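Local coordinates for protein GMP reductase (Trypanosoma brucei brucei, PDB 6JIG) that probably catalyses the NADPH-dependent reductive deamination of GMP to IMP, and binds guanine nucleotides at a separate pair of CBS motifs, at residues D17-P22 against I360-G365; V127-V132 against L142-R147. The protein carries 1 engineered substitution. One frame throughout, in Å; residues are numbered along the deposited sequence.

Overall arrangement
Interaction 1 sits on the outside of the eight-stranded parallel barrel that holds the catalytic GMP, whereas interaction 2 lies in the CBS part of the chain, where a second GMP binds. Their centres are 52 Å apart, with about 33 Å between nearest atoms, on opposite sides of the chain's centre. Along the sequence the hairpin of interaction 2 is nested inside the long loop closed by interaction 1. The Leu19 side chain is about 11 Å from a bound GMP and about 9 Å from a potassium ion; V127-V132, by contrast, touches its nucleotide directly. Interaction 1 belongs to the catalytic barrel domain, interaction 2 to the CBS domain through which the enzyme is allosterically regulated.

Interaction 1: residues D17-P22 against I360-G365; sequences DVLIIP and ISKAIG
Lys362, on the barrel helix 357-365, reaches across to the short strand that carries Val18 and Ile20. This is the shell of a TIM barrel: the helix follows barrel strand 348-351 and leads into strand 370-373, while strand 18-20 pairs with strand 472-475 in a small antiparallel sheet outside the barrel. Strand and helix axes approach to 8.9 Å and run nearly perpendicular, at 83°, a separation bridged by Lys362 and Ile20.

Lysine does most of the spanning. From CB its CG lies anti to the carbonyl carbon (chi1 -61°), and the chain beyond is extended. CG passes the Ile20 methyl, 4.2 Å from CD1. CD then comes alongside Val18, 4.2 Å from CG2, the two side chains heading opposite ways. CE lies 3.3 Å from Val18 O, and NZ ends the reach with a hydrogen bond of 2.8 Å to that same Val18 O. The ammonium stands almost straight off the carbonyl, with a C=O...NZ angle of 166°. A second bond from NZ, to Tyr15 O just ahead of the strand, means two backbone carbonyls grip the buried amine, which would suit a positive charge there.

Around this polar tip the contact is apolar. Val18 and Ile20 both point at the helix and also rest on Phe472 of the partner strand. Helix 440-457 covers Ser361 through Leu451, and Ala324 and Gly325 of a second subunit pack on Ile20 and Lys362 respectively, placing the contact at a subunit interface. Tightest across the two segments' side chains is the meeting beside the lysine, where the Ile20 tip rests on the helix at Ser361: its CD1 lies 3.6 Å from Ser361 CB.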
ATOM      1  N   ASP A  17       1.767  -7.483  28.524  1.00 30.27           N
ATOM      2  CA  ASP A  17       1.666  -6.429  29.527  1.00 32.00           C
ATOM      3  C   ASP A  17       2.845  -6.388  30.496  1.00 32.18           C
ATOM      4  O   ASP A  17       2.954  -5.429  31.263  1.00 29.89           O
ATOM      5  CB  ASP A  17       0.380  -6.575  30.353  1.00 30.74           C
ATOM      6  CG  ASP A  17      -0.882  -6.174  29.575  1.00 34.82           C
ATOM      7  OD1 ASP A  17      -0.916  -5.053  29.017  1.00 34.49           O
ATOM      8  OD2 ASP A  17      -1.840  -6.981  29.521  1.00 31.77           O
ATOM      9  N   VAL A  18       3.707  -7.406  30.530  1.00 31.83           N
ATOM     10  CA  VAL A  18       4.719  -7.471  31.578  1.00 32.36           C
ATOM     11  C   VAL A  18       6.082  -7.848  31.005  1.00 31.70           C
ATOM     12  O   VAL A  18       6.204  -8.374  29.895  1.00 32.25           O
ATOM     13  CB  VAL A  18       4.324  -8.461  32.710  1.00 32.80           C
ATOM     14  CG1 VAL A  18       3.013  -8.019  33.373  1.00 32.77           C
ATOM     15  CG2 VAL A  18       4.177  -9.881  32.168  1.00 30.55           C
ATOM     16  N   LEU A  19       7.116  -7.533  31.778  1.00 29.30           N
ATOM     17  CA  LEU A  19       8.456  -8.076  31.575  1.00 30.92           C
ATOM     18  C   LEU A  19       8.910  -8.745  32.855  1.00 30.18           C
ATOM     19  O   LEU A  19       8.447  -8.391  33.938  1.00 31.10           O
ATOM     20  CB  LEU A  19       9.461  -6.980  31.210  1.00 31.61           C
ATOM     21  CG  LEU A  19       9.161  -6.219  29.934  1.00 32.23           C
ATOM     22  CD1 LEU A  19      10.073  -4.995  29.906  1.00 35.23           C
ATOM     23  CD2 LEU A  19       9.405  -7.109  28.722  1.00 34.67           C
ATOM     24  N   ILE A  20       9.818  -9.716  32.720  1.00 31.55           N
ATOM     25  CA  ILE A  20      10.479 -10.330  33.869  1.00 32.30           C
ATOM     26  C   ILE A  20      11.573  -9.392  34.371  1.00 31.05           C
ATOM     27  O   ILE A  20      12.439  -8.969  33.605  1.00 30.40           O
ATOM     28  CB  ILE A  20      11.061 -11.696  33.494  1.00 30.95           C
ATOM     29  CG1 ILE A  20       9.926 -12.659  33.128  1.00 30.23           C
ATOM     30  CG2 ILE A  20      11.939 -12.252  34.635  1.00 32.62           C
ATOM     31  CD1 ILE A  20      10.435 -13.905  32.366  1.00 30.42           C
ATOM     32  N   ILE A  21      11.514  -9.042  35.645  1.00 31.46           N
ATOM     33  CA  ILE A  21      12.512  -8.134  36.215  1.00 29.64           C
ATOM     34  C   ILE A  21      13.807  -8.909  36.416  1.00 33.42           C
ATOM     35  O   ILE A  21      13.782  -9.974  37.058  1.00 34.18           O
ATOM     36  CB  ILE A  21      12.024  -7.564  37.549  1.00 31.39           C
ATOM     37  CG1 ILE A  21      10.758  -6.719  37.377  1.00 30.81           C
ATOM     38  CG2 ILE A  21      13.123  -6.701  38.183  1.00 32.95           C
ATOM     39  CD1 ILE A  21      10.068  -6.431  38.710  1.00 32.14           C
ATOM     40  N   PRO A  22      14.942  -8.430  35.910  1.00 31.98           N
ATOM     41  CA  PRO A  22      16.200  -9.152  36.139  1.00 33.78           C
ATOM     42  C   PRO A  22      16.507  -9.244  37.629  1.00 34.48           C
ATOM     43  O   PRO A  22      16.272  -8.306  38.388  1.00 31.68           O
ATOM     44  CB  PRO A  22      17.238  -8.308  35.390  1.00 36.43           C
ATOM     45  CG  PRO A  22      16.435  -7.543  34.358  1.00 36.85           C
ATOM     46  CD  PRO A  22      15.123  -7.252  35.043  1.00 32.51           C
ATOM     47  N   ILE A 360       7.049 -17.804  26.853  1.00 32.61           N
ATOM     48  CA  ILE A 360       7.183 -19.044  27.615  1.00 32.22           C
ATOM     49  C   ILE A 360       7.834 -18.776  28.967  1.00 30.84           C
ATOM     50  O   ILE A 360       7.379 -19.282  30.003  1.00 30.67           O
ATOM     51  CB  ILE A 360       7.969 -20.081  26.791  1.00 32.65           C
ATOM     52  CG1 ILE A 360       7.184 -20.441  25.526  1.00 34.40           C
ATOM     53  CG2 ILE A 360       8.261 -21.329  27.648  1.00 31.64           C
ATOM     54  CD1 ILE A 360       7.917 -21.419  24.592  1.00 37.42           C
ATOM     55  N   SER A 361       8.912 -17.974  28.986  1.00 30.99           N
ATOM     56  CA  SER A 361       9.510 -17.599  30.267  1.00 30.53           C
ATOM     57  C   SER A 361       8.490 -16.927  31.177  1.00 31.95           C
ATOM     58  O   SER A 361       8.459 -17.185  32.386  1.00 30.63           O
ATOM     59  CB  SER A 361      10.711 -16.667  30.066  1.00 29.87           C
ATOM     60  OG  SER A 361      11.676 -17.194  29.158  1.00 34.88           O
ATOM     61  N   LYS A 362       7.663 -16.037  30.625  1.00 30.06           N
ATOM     62  CA  LYS A 362       6.673 -15.369  31.461  1.00 29.53           C
ATOM     63  C   LYS A 362       5.646 -16.357  31.996  1.00 32.32           C
ATOM     64  O   LYS A 362       5.240 -16.271  33.160  1.00 30.38           O
ATOM     65  CB  LYS A 362       5.974 -14.256  30.668  1.00 29.03           C
ATOM     66  CG  LYS A 362       6.937 -13.169  30.179  1.00 27.92           C
ATOM     67  CD  LYS A 362       6.212 -12.117  29.285  1.00 28.35           C
ATOM     68  CE  LYS A 362       7.224 -11.255  28.535  1.00 31.29           C
ATOM     69  NZ  LYS A 362       6.523 -10.180  27.731  1.00 32.75           N
ATOM     70  N   ALA A 363       5.187 -17.280  31.151  1.00 31.22           N
ATOM     71  CA  ALA A 363       4.185 -18.246  31.594  1.00 30.87           C
ATOM     72  C   ALA A 363       4.717 -19.101  32.745  1.00 30.49           C
ATOM     73  O   ALA A 363       4.035 -19.292  33.758  1.00 31.82           O
ATOM     74  CB  ALA A 363       3.756 -19.120  30.416  1.00 30.06           C
ATOM     75  N   ILE A 364       5.943 -19.610  32.606  1.00 30.73           N
ATOM     76  CA  ILE A 364       6.564 -20.387  33.684  1.00 31.09           C
ATOM     77  C   ILE A 364       6.772 -19.513  34.917  1.00 31.10           C
ATOM     78  O   ILE A 364       6.492 -19.928  36.047  1.00 31.50           O
ATOM     79  CB  ILE A 364       7.902 -21.003  33.215  1.00 33.96           C
ATOM     80  CG1 ILE A 364       7.717 -21.857  31.960  1.00 33.80           C
ATOM     81  CG2 ILE A 364       8.528 -21.818  34.336  1.00 34.12           C
ATOM     82  CD1 ILE A 364       6.741 -23.018  32.136  1.00 35.29           C
ATOM     83  N   GLY A 365       7.276 -18.288  34.722  1.00 33.05           N
ATOM     84  CA  GLY A 365       7.398 -17.357  35.836  1.00 32.54           C
ATOM     85  C   GLY A 365       6.089 -17.048  36.539  1.00 35.24           C
ATOM     86  O   GLY A 365       6.075 -16.794  37.751  1.00 34.41           O
TER

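Interaction 2: residues V127-V132 against L142-R147; sequences VGCLLV and LGIITR. With 5GP (guanosine-5'-monophosphate), chain C.
A beta hairpin of the first CBS motif, strands 129-133 and 141-146, brings Leu130 against Ile145 and leads from its near end into the nucleotide site. Leu130 and Ile145 form a hydrogen-bonded antiparallel pair: Leu130 N to Ile145 O is 2.9 Å and close to straight at 173°, and Ile145 N answers to Leu130 O. At the far end a classic beta bulge sets Leu142 and Gly143 both opposite Val132, whose O takes bonds from Leu142 N at 2.7 Å and, longer, from Gly143 N.

On one face Ile144, its CG1 anti to the backbone N (chi1 -170°), directs CD1 to Cys129 SG at 3.8 Å, while the Leu131 side chain slants across it, CD2 4.0 Å from Ile144 CG1. On the other, Val132 CG2 and Leu130 CB both touch Ile145 CG2, and Ile105 of strand 104-105 packs against all three residues.

Just ahead of the strand, Val127 turns its side chain to the guanine, CG1 lying 3.5 Å from C5 of the base. Gly128 CA approaches phosphate oxygen O2P at 3.0 Å, so close that the phosphate occupies the space beside this glycine's CA. Cys129 O accepts a weak hydrogen bond from the base's N2, consistent with recognition of the exocyclic amine that distinguishes guanine from hypoxanthine.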
ATOM      1  N   VAL A 127       9.718 -50.444   8.853  1.00 45.87           N
ATOM      2  CA  VAL A 127      10.612 -51.144   9.765  1.00 44.82           C
ATOM      3  C   VAL A 127      11.847 -51.583   8.986  1.00 48.37           C
ATOM      4  O   VAL A 127      11.849 -51.631   7.755  1.00 50.92           O
ATOM      5  CB  VAL A 127       9.927 -52.349  10.452  1.00 45.87           C
ATOM      6  CG1 VAL A 127       8.699 -51.888  11.249  1.00 43.75           C
ATOM      7  CG2 VAL A 127       9.521 -53.397   9.425  1.00 45.31           C
ATOM      8  N   GLY A 128      12.918 -51.882   9.718  1.00 51.37           N
ATOM      9  CA  GLY A 128      14.193 -52.129   9.072  1.00 52.83           C
ATOM     10  C   GLY A 128      14.517 -53.592   8.860  1.00 53.94           C
ATOM     11  O   GLY A 128      15.405 -53.936   8.080  1.00 53.21           O
ATOM     12  N   CYS A 129      13.797 -54.469   9.537  1.00 48.19           N
ATOM     13  CA  CYS A 129      14.040 -55.881   9.353  1.00 47.34           C
ATOM     14  C   CYS A 129      12.732 -56.626   9.552  1.00 45.30           C
ATOM     15  O   CYS A 129      11.782 -56.117  10.153  1.00 47.68           O
ATOM     16  CB  CYS A 129      15.165 -56.361  10.291  1.00 47.01           C
ATOM     17  SG  CYS A 129      14.643 -56.852  11.927  1.00 51.18           S
ATOM     18  N   LEU A 130      12.662 -57.814   8.963  1.00 45.30           N
ATOM     19  CA  LEU A 130      11.573 -58.747   9.188  1.00 44.80           C
ATOM     20  C   LEU A 130      12.178 -60.055   9.666  1.00 47.36           C
ATOM     21  O   LEU A 130      13.172 -60.525   9.103  1.00 47.10           O
ATOM     22  CB  LEU A 130      10.753 -58.998   7.909  1.00 44.84           C
ATOM     23  CG  LEU A 130      10.222 -57.804   7.111  1.00 48.22           C
ATOM     24  CD1 LEU A 130       9.634 -58.282   5.779  1.00 47.80           C
ATOM     25  CD2 LEU A 130       9.177 -57.030   7.915  1.00 44.25           C
ATOM     26  N   LEU A 131      11.599 -60.635  10.712  1.00 46.22           N
ATOM     27  CA  LEU A 131      12.047 -61.937  11.186  1.00 47.00           C
ATOM     28  C   LEU A 131      11.351 -63.019  10.372  1.00 47.25           C
ATOM     29  O   LEU A 131      10.135 -62.968  10.170  1.00 45.72           O
ATOM     30  CB  LEU A 131      11.777 -62.092  12.683  1.00 44.36           C
ATOM     31  CG  LEU A 131      12.598 -60.989  13.367  1.00 50.17           C
ATOM     32  CD1 LEU A 131      11.905 -60.374  14.575  1.00 47.93           C
ATOM     33  CD2 LEU A 131      14.017 -61.454  13.696  1.00 48.24           C
ATOM     34  N   VAL A 132      12.130 -63.970   9.873  1.00 47.99           N
ATOM     35  CA  VAL A 132      11.594 -65.061   9.068  1.00 50.36           C
ATOM     36  C   VAL A 132      11.180 -66.181  10.010  1.00 48.19           C
ATOM     37  O   VAL A 132      11.992 -66.665  10.805  1.00 51.50           O
ATOM     38  CB  VAL A 132      12.624 -65.551   8.038  1.00 49.76           C
ATOM     39  CG1 VAL A 132      12.001 -66.601   7.129  1.00 51.41           C
ATOM     40  CG2 VAL A 132      13.142 -64.377   7.228  1.00 49.14           C
ATOM     41  N   LEU A 142      13.257 -68.711  11.952  1.00 52.45           N
ATOM     42  CA  LEU A 142      14.125 -69.346  10.965  1.00 53.33           C
ATOM     43  C   LEU A 142      15.282 -68.465  10.527  1.00 54.64           C
ATOM     44  O   LEU A 142      16.304 -68.987  10.065  1.00 52.45           O
ATOM     45  CB  LEU A 142      13.322 -69.748   9.723  1.00 51.51           C
ATOM     46  CG  LEU A 142      11.998 -70.462   9.989  1.00 54.15           C
ATOM     47  CD1 LEU A 142      11.261 -70.756   8.689  1.00 53.53           C
ATOM     48  CD2 LEU A 142      12.207 -71.738  10.800  1.00 57.46           C
ATOM     49  N   GLY A 143      15.147 -67.150  10.649  1.00 50.97           N
ATOM     50  CA  GLY A 143      16.202 -66.260  10.219  1.00 50.42           C
ATOM     51  C   GLY A 143      15.703 -64.830  10.190  1.00 50.13           C
ATOM     52  O   GLY A 143      14.653 -64.509  10.747  1.00 47.01           O
ATOM     53  N   ILE A 144      16.463 -63.985   9.508  1.00 48.23           N
ATOM     54  CA  ILE A 144      16.190 -62.556   9.499  1.00 46.99           C
ATOM     55  C   ILE A 144      16.523 -61.997   8.124  1.00 50.98           C
ATOM     56  O   ILE A 144      17.489 -62.427   7.481  1.00 51.62           O
ATOM     57  CB  ILE A 144      16.982 -61.840  10.617  1.00 45.66           C
ATOM     58  CG1 ILE A 144      16.511 -60.390  10.782  1.00 46.68           C
ATOM     59  CG2 ILE A 144      18.480 -61.912  10.361  1.00 47.12           C
ATOM     60  CD1 ILE A 144      17.175 -59.678  11.929  1.00 45.01           C
ATOM     61  N   ILE A 145      15.719 -61.042   7.666  1.00 48.25           N
ATOM     62  CA  ILE A 145      15.948 -60.390   6.384  1.00 50.33           C
ATOM     63  C   ILE A 145      15.811 -58.881   6.559  1.00 50.52           C
ATOM     64  O   ILE A 145      14.888 -58.398   7.228  1.00 48.73           O
ATOM     65  CB  ILE A 145      14.990 -60.937   5.298  1.00 50.62           C
ATOM     66  CG1 ILE A 145      15.429 -60.493   3.900  1.00 51.57           C
ATOM     67  CG2 ILE A 145      13.548 -60.573   5.598  1.00 48.92           C
ATOM     68  CD1 ILE A 145      14.957 -61.425   2.806  1.00 53.26           C
ATOM     69  N   THR A 146      16.744 -58.142   5.966  1.00 48.35           N
ATOM     70  CA  THR A 146      16.874 -56.699   6.110  1.00 48.67           C
ATOM     71  C   THR A 146      16.780 -56.025   4.748  1.00 50.29           C
ATOM     72  O   THR A 146      16.855 -56.678   3.703  1.00 50.67           O
ATOM     73  CB  THR A 146      18.210 -56.344   6.767  1.00 51.23           C
ATOM     74  OG1 THR A 146      19.270 -56.657   5.854  1.00 51.17           O
ATOM     75  CG2 THR A 146      18.403 -57.153   8.042  1.00 50.52           C
ATOM     76  N   ARG A 147      16.613 -54.696   4.768  1.00 51.52           N
ATOM     77  CA  ARG A 147      16.620 -53.936   3.518  1.00 54.83           C
ATOM     78  C   ARG A 147      17.921 -54.157   2.762  1.00 53.48           C
ATOM     79  O   ARG A 147      17.926 -54.244   1.528  1.00 54.35           O
ATOM     80  CB  ARG A 147      16.425 -52.438   3.785  1.00 54.66           C
ATOM     81  CG  ARG A 147      14.987 -52.008   3.970  1.00 55.53           C
ATOM     82  CD  ARG A 147      14.859 -50.489   4.059  1.00 58.24           C
ATOM     83  NE  ARG A 147      13.456 -50.069   4.066  1.00 61.18           N
ATOM     84  CZ  ARG A 147      12.691 -50.064   5.154  1.00 58.55           C
ATOM     85  NH1 ARG A 147      13.203 -50.459   6.313  1.00 60.65           N
ATOM     86  NH2 ARG A 147      11.422 -49.670   5.089  1.00 55.07           N
TER
HETATM   87  P   5GP C 602      15.766 -49.859  11.665  1.00 71.80           P
HETATM   88  O1P 5GP C 602      17.215 -49.904  12.092  1.00 64.00           O
HETATM   89  O2P 5GP C 602      15.030 -51.177  11.792  1.00 55.04           O
HETATM   90  O3P 5GP C 602      15.426 -48.959  10.493  1.00 66.18           O
HETATM   91  O5' 5GP C 602      15.040 -49.122  12.862  1.00 57.91           O
HETATM   92  C5' 5GP C 602      14.078 -49.847  13.592  1.00 49.09           C
HETATM   93  C4' 5GP C 602      13.176 -48.941  14.367  1.00 45.59           C
HETATM   94  O4' 5GP C 602      11.803 -49.353  14.092  1.00 41.27           O
HETATM   95  C3' 5GP C 602      13.381 -49.081  15.872  1.00 44.94           C
HETATM   96  O3' 5GP C 602      13.172 -47.834  16.535  1.00 40.68           O
HETATM   97  C2' 5GP C 602      12.310 -50.099  16.252  1.00 41.24           C
HETATM   98  O2' 5GP C 602      11.913 -50.093  17.605  1.00 41.83           O
HETATM   99  C1' 5GP C 602      11.174 -49.720  15.301  1.00 42.80           C
HETATM  100  N9  5GP C 602      10.262 -50.835  15.063  1.00 41.02           N
HETATM  101  C8  5GP C 602       8.989 -50.873  15.490  1.00 40.99           C
HETATM  102  N7  5GP C 602       8.445 -52.060  15.167  1.00 41.40           N
HETATM  103  C5  5GP C 602       9.404 -52.797  14.554  1.00 42.18           C
HETATM  104  C6  5GP C 602       9.411 -54.078  14.020  1.00 41.58           C
HETATM  105  O6  5GP C 602       8.378 -54.777  14.066  1.00 43.30           O
HETATM  106  N1  5GP C 602      10.530 -54.551  13.459  1.00 41.70           N
HETATM  107  C2  5GP C 602      11.644 -53.806  13.397  1.00 43.30           C
HETATM  108  N2  5GP C 602      12.750 -54.342  12.817  1.00 43.02           N
HETATM  109  N3  5GP C 602      11.672 -52.536  13.907  1.00 43.20           N
HETATM  110  C4  5GP C 602      10.557 -52.021  14.492  1.00 42.29           C